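Local coordinates for PLP-Dependent L-Arginine Hydroxylase MppP (Streptomyces wadayamensis, PDB 6C9B), which oxidises L-arginine with the help of pyridoxal phosphate, yielding 4-hydroxy-2-ketoarginine and 2-ketoarginine, at residues B[142-147]-B[179-184]; B[23-28]-B[363-368]. All blocks are in the same frame, centred on the assembly; numbering follows the deposited sequence.

Contact 1. Residues B[142-147]-B[179-184]; sequences LSAELL and AEHGTV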
loop_
_atom_site.group_PDB
_atom_site.type_symbol
_atom_site.label_atom_id
_atom_site.label_comp_id
_atom_site.label_asym_id
_atom_site.label_seq_id
_atom_site.Cartn_x
_atom_site.Cartn_y
_atom_site.Cartn_z
ATOM N N LEU B 142 14.926 7.234 29.760
ATOM C CA LEU B 142 15.677 8.023 28.794
ATOM C C LEU B 142 16.144 9.335 29.412
ATOM O O LEU B 142 15.509 9.903 30.313
ATOM C CB LEU B 142 14.834 8.314 27.550
ATOM C CG LEU B 142 14.307 7.070 26.844
ATOM C CD1 LEU B 142 13.465 7.463 25.607
ATOM C CD2 LEU B 142 15.446 6.131 26.456
ATOM N N SER B 143 17.292 9.816 28.939
ATOM C CA SER B 143 17.880 11.004 29.535
ATOM C C SER B 143 17.090 12.242 29.124
ATOM O O SER B 143 16.437 12.282 28.080
ATOM C CB SER B 143 19.349 11.134 29.124
ATOM O OG SER B 143 19.463 11.577 27.786
ATOM N N ALA B 144 17.129 13.266 29.979
ATOM C CA ALA B 144 16.461 14.509 29.626
ATOM C C ALA B 144 17.121 15.144 28.416
ATOM O O ALA B 144 16.462 15.818 27.616
ATOM C CB ALA B 144 16.484 15.462 30.827
ATOM N N GLU B 145 18.432 14.937 28.272
ATOM C CA GLU B 145 19.152 15.462 27.123
ATOM C C GLU B 145 18.633 14.838 25.841
ATOM O O GLU B 145 18.406 15.533 24.843
ATOM C CB GLU B 145 20.648 15.195 27.288
ATOM C CG GLU B 145 21.420 15.132 25.975
ATOM C CD GLU B 145 22.899 15.402 26.142
ATOM O OE1 GLU B 145 23.270 16.133 27.084
ATOM O OE2 GLU B 145 23.693 14.881 25.328
ATOM N N LEU B 146 18.413 13.524 25.852
ATOM C CA LEU B 146 17.864 12.883 24.668
ATOM C C LEU B 146 16.451 13.380 24.393
ATOM O O LEU B 146 16.112 13.740 23.257
ATOM C CB LEU B 146 17.874 11.367 24.843
ATOM C CG LEU B 146 17.235 10.594 23.686
ATOM C CD1 LEU B 146 17.975 10.862 22.374
ATOM C CD2 LEU B 146 17.233 9.121 24.019
ATOM N N LEU B 147 15.601 13.389 25.421
ATOM C CA LEU B 147 14.195 13.702 25.196
ATOM C C LEU B 147 14.023 15.134 24.716
ATOM O O LEU B 147 13.147 15.406 23.889
ATOM C CB LEU B 147 13.381 13.458 26.468
ATOM C CG LEU B 147 13.181 11.967 26.759
ATOM C CD1 LEU B 147 12.680 11.747 28.174
ATOM C CD2 LEU B 147 12.228 11.361 25.751
ATOM N N ALA B 179 5.193 12.539 27.872
ATOM C CA ALA B 179 4.231 13.568 28.267
ATOM C C ALA B 179 4.919 14.756 28.920
ATOM O O ALA B 179 4.544 15.916 28.677
ATOM C CB ALA B 179 3.205 12.993 29.227
ATOM N N GLU B 180 5.848 14.480 29.839
ATOM C CA GLU B 180 6.553 15.548 30.546
ATOM C C GLU B 180 7.318 16.443 29.578
ATOM O O GLU B 180 7.419 17.663 29.803
ATOM C CB GLU B 180 7.492 14.929 31.597
ATOM C CG GLU B 180 8.394 15.916 32.358
ATOM C CD GLU B 180 7.637 16.810 33.330
ATOM O OE1 GLU B 180 8.266 17.749 33.861
ATOM O OE2 GLU B 180 6.437 16.566 33.578
ATOM N N HIS B 181 7.820 15.881 28.477
ATOM C CA HIS B 181 8.611 16.615 27.492
ATOM C C HIS B 181 7.838 17.042 26.239
ATOM O O HIS B 181 8.405 17.736 25.383
ATOM C CB HIS B 181 9.815 15.772 27.061
ATOM C CG HIS B 181 10.872 15.666 28.109
ATOM N ND1 HIS B 181 11.979 16.489 28.128
ATOM C CD2 HIS B 181 10.981 14.859 29.193
ATOM C CE1 HIS B 181 12.731 16.186 29.171
ATOM N NE2 HIS B 181 12.148 15.204 29.836
ATOM N N GLY B 182 6.582 16.632 26.080
ATOM C CA GLY B 182 5.866 16.978 24.866
ATOM C C GLY B 182 6.257 16.165 23.654
ATOM O O GLY B 182 5.973 16.574 22.527
ATOM N N THR B 183 6.872 15.002 23.863
ATOM C CA THR B 183 7.375 14.130 22.817
ATOM C C THR B 183 6.273 13.169 22.349
ATOM O O THR B 183 5.450 12.727 23.150
ATOM C CB THR B 183 8.553 13.321 23.377
ATOM O OG1 THR B 183 9.387 14.165 24.173
ATOM C CG2 THR B 183 9.396 12.710 22.281
ATOM N N VAL B 184 6.294 12.817 21.064
ATOM C CA VAL B 184 5.411 11.768 20.548
ATOM C C VAL B 184 6.000 10.406 20.901
ATOM O O VAL B 184 7.171 10.142 20.619
ATOM C CB VAL B 184 5.237 11.879 19.021
ATOM C CG1 VAL B 184 4.376 10.746 18.515
ATOM C CG2 VAL B 184 4.607 13.214 18.619
#
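Leu147 sets its CB over one face of the His181 imidazole, and this CH-pi contact carries most of the interface. The CB methylene sits 3.7 Å from the centroid of the His181 ring, only 8° off its normal, so the ring's middle is covered by the root of the leucine and not by its tip. On the same side, CD1 of Leu147 reaches out past the CD2-NE2 side of the ring, 3.7 Å from CD2 of His181. With CG anti to its carbonyl carbon (chi1 -72°), His181 brings its ring against Leu147, and the two side chains cross at about a right angle. At the ring's far end the touch is lighter: Ala144 CB comes within 4.2 Å of His181 CE1.

Polar matching across the contact is absent. Thr183 OG1 stays 4.0 Å from Leu147 O, too far for a hydrogen bond, and it is buried without any partner in the model.

The hydrogen bonds instead start one helix and end the other. Ser143 is an N-cap, its OG accepting from Leu146 N at 2.9 Å, while Gly182 adopts positive phi as the C' residue of a Schellman motif. That motif pairs Thr183 N with Cys178 O and, more weakly, Gly182 N with Ala179 O (3.4 Å).

In the fold, the start of helix 144-149 thus meets the end of helix 168-181 just before the chain enters strand 184-188. Val153 of the adjacent strand 152-156 touches both Leu147 and Thr183, and Leu142 bridges to Leu174 on helix 168-181 and to Val132 on strand 128-133.

Contact 2. Residues B[23-28]-B[363-368]; sequences LNIADG and EKSVQV. With EGV ((4S)-5-carbamimidamido-4-hydroxy-2-oxopentanoic acid), chain F.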
loop_
_atom_site.group_PDB
_atom_site.type_symbol
_atom_site.label_atom_id
_atom_site.label_comp_id
_atom_site.label_asym_id
_atom_site.label_seq_id
_atom_site.Cartn_x
_atom_site.Cartn_y
_atom_site.Cartn_z
ATOM N N LEU B 23 12.691 -23.410 -0.051
ATOM C CA LEU B 23 13.260 -23.317 1.282
ATOM C C LEU B 23 13.541 -21.864 1.609
ATOM O O LEU B 23 14.661 -21.492 1.968
ATOM C CB LEU B 23 14.519 -24.176 1.395
ATOM C CG LEU B 23 14.224 -25.651 1.093
ATOM C CD1 LEU B 23 15.496 -26.455 1.102
ATOM C CD2 LEU B 23 13.265 -26.251 2.107
ATOM N N ASN B 24 12.508 -21.043 1.465
ATOM C CA ASN B 24 12.545 -19.651 1.908
ATOM C C ASN B 24 12.352 -19.655 3.422
ATOM O O ASN B 24 11.301 -20.067 3.917
ATOM C CB ASN B 24 11.467 -18.859 1.165
ATOM C CG ASN B 24 11.101 -17.526 1.832
ATOM O OD1 ASN B 24 11.743 -17.072 2.780
ATOM N ND2 ASN B 24 10.031 -16.904 1.330
ATOM N N ILE B 25 13.399 -19.282 4.171
ATOM C CA ILE B 25 13.273 -19.041 5.615
ATOM C C ILE B 25 13.760 -17.626 5.904
ATOM O O ILE B 25 14.356 -17.342 6.954
ATOM C CB ILE B 25 14.029 -20.098 6.447
ATOM C CG1 ILE B 25 15.481 -20.250 5.953
ATOM C CG2 ILE B 25 13.273 -21.421 6.395
ATOM C CD1 ILE B 25 16.384 -20.990 6.932
ATOM N N ALA B 26 13.465 -16.716 4.981
ATOM C CA ALA B 26 13.949 -15.349 5.037
ATOM C C ALA B 26 12.868 -14.384 5.519
ATOM O O ALA B 26 12.927 -13.910 6.659
ATOM C CB ALA B 26 14.467 -14.889 3.670
ATOM N N ASP B 27 11.897 -14.052 4.668
ATOM C CA ASP B 27 10.961 -13.016 5.083
ATOM C C ASP B 27 10.082 -13.530 6.219
ATOM O O ASP B 27 9.867 -14.734 6.395
ATOM C CB ASP B 27 10.089 -12.539 3.927
ATOM C CG ASP B 27 9.176 -13.614 3.438
ATOM O OD1 ASP B 27 8.245 -13.985 4.191
ATOM O OD2 ASP B 27 9.396 -14.070 2.299
ATOM N N GLY B 28 9.577 -12.594 6.999
ATOM C CA GLY B 28 8.887 -12.986 8.203
ATOM C C GLY B 28 7.420 -13.266 8.046
ATOM O O GLY B 28 6.772 -13.622 9.035
ATOM N N GLU B 363 12.542 -27.679 9.027
ATOM C CA GLU B 363 13.454 -28.734 9.454
ATOM C C GLU B 363 14.527 -28.974 8.400
ATOM O O GLU B 363 15.717 -29.077 8.720
ATOM C CB GLU B 363 12.677 -30.038 9.714
ATOM C CG GLU B 363 12.544 -30.448 11.168
ATOM C CD GLU B 363 11.433 -31.475 11.408
ATOM O OE1 GLU B 363 10.791 -31.925 10.430
ATOM O OE2 GLU B 363 11.197 -31.825 12.583
ATOM N N LYS B 364 14.115 -29.085 7.131
ATOM C CA LYS B 364 15.083 -29.333 6.067
ATOM C C LYS B 364 16.100 -28.210 5.987
ATOM O O LYS B 364 17.298 -28.459 5.817
ATOM C CB LYS B 364 14.385 -29.479 4.716
ATOM C CG LYS B 364 13.641 -30.764 4.502
ATOM C CD LYS B 364 13.024 -30.787 3.097
ATOM C CE LYS B 364 12.735 -32.204 2.621
ATOM N NZ LYS B 364 13.982 -32.955 2.280
ATOM N N SER B 365 15.628 -26.957 6.070
ATOM C CA SER B 365 16.517 -25.807 5.945
ATOM C C SER B 365 17.552 -25.756 7.056
ATOM O O SER B 365 18.717 -25.417 6.811
ATOM C CB SER B 365 15.699 -24.520 5.953
ATOM O OG SER B 365 14.804 -24.517 4.872
ATOM N N VAL B 366 17.142 -26.024 8.296
ATOM C CA VAL B 366 18.095 -25.935 9.396
ATOM C C VAL B 366 19.000 -27.154 9.468
ATOM O O VAL B 366 20.070 -27.070 10.073
ATOM C CB VAL B 366 17.390 -25.717 10.746
ATOM C CG1 VAL B 366 16.433 -24.534 10.646
ATOM C CG2 VAL B 366 16.660 -26.966 11.209
ATOM N N GLN B 367 18.619 -28.288 8.866
ATOM C CA GLN B 367 19.584 -29.374 8.747
ATOM C C GLN B 367 20.687 -28.989 7.776
ATOM O O GLN B 367 21.864 -29.299 8.006
ATOM C CB GLN B 367 18.897 -30.668 8.302
ATOM C CG GLN B 367 18.076 -31.339 9.388
ATOM C CD GLN B 367 18.911 -31.725 10.611
ATOM O OE1 GLN B 367 20.061 -32.162 10.485
ATOM N NE2 GLN B 367 18.332 -31.564 11.798
ATOM N N VAL B 368 20.318 -28.302 6.690
ATOM C CA VAL B 368 21.311 -27.758 5.771
ATOM C C VAL B 368 22.207 -26.771 6.498
ATOM O O VAL B 368 23.433 -26.793 6.342
ATOM C CB VAL B 368 20.627 -27.096 4.559
ATOM C CG1 VAL B 368 21.656 -26.420 3.653
ATOM C CG2 VAL B 368 19.843 -28.112 3.766
HETATM C C10 EGV F . 10.291 -9.228 7.970
HETATM C C02 EGV F . 8.512 -6.629 4.023
HETATM C C03 EGV F . 8.944 -4.190 3.704
HETATM C C06 EGV F . 8.388 -6.884 5.512
HETATM C C07 EGV F . 9.629 -7.696 5.943
HETATM C C09 EGV F . 9.734 -7.902 7.476
HETATM N N01 EGV F . 9.421 -5.536 3.709
HETATM N N04 EGV F . 9.829 -3.130 3.388
HETATM N N05 EGV F . 7.695 -3.931 4.029
HETATM O O08 EGV F . 7.251 -7.605 5.767
HETATM O O11 EGV F . 10.215 -9.441 9.165
HETATM O O12 EGV F . 10.796 -10.063 7.194
HETATM O O13 EGV F . 9.389 -7.047 8.286
#
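A serine hydroxyl set against aliphatic carbon is the odd feature here: Ser365 OG packs on Leu23 CB at 3.5 Å, with Leu23 CD2 nearly as close, and no hydrogen bond spans the two segments. The hydroxyl is satisfied within its own helix. With OG anti to the carbonyl carbon (chi1 -61°), it turns back to Pro361 O, one turn earlier.

Ile25 meets the same serine through its methyls, CD1 lying 3.7 Å from Ser365 CB, while CG2 leans over both CB and OG. Leu23 also brushes the root of Lys364, whose amine end runs off in another direction.

Beyond this patch the chain bends toward the ligand, and Asn24 fixes the bend twice. Its OD1 accepts from Ala26 N at 2.8 Å, an Asx turn, and its ND2 gives a nearly straight bond of 3.1 Å to Asp27 OD2, approaching from above the carboxylate plane. The other carboxylate oxygen, Asp27 OD1, forms a salt bridge with Arg31 and accepts from His29 N. Gly28 N then donates to carboxylate oxygen O12 of EGV at 2.8 Å; Arg352 and His29 also hydrogen-bond the ligand.

The short, weakly bonded strand at about 23-24 runs parallel to strand 331-335 at the edge of the small-domain sheet, with helix 359-372 packed against it, an arrangement characteristic of fold type I aminotransferases, whose N-terminal segment runs from this domain into the active site.

Contact 1 and contact 2 are independent parts of one chain: their centres lie about 42 Å apart, their nearest atoms about 26 Å, on opposite sides of the chain's centre. In sequence, contact 1 is nested within the long loop that contact 2 closes by bringing residues 23-28 against 363-368. They belong to different sheets, contact 1 flanking the seven-stranded sheet and contact 2 the five-stranded one. Only contact 2 extends to the product: its N-terminal segment ends in Asp27 and Gly28 of the EGV pocket, which Asp249 O of the second subunit helps complete. Contact 1, its centre about 25 Å from that of the chain, is away from the pocket and touches no other subunit.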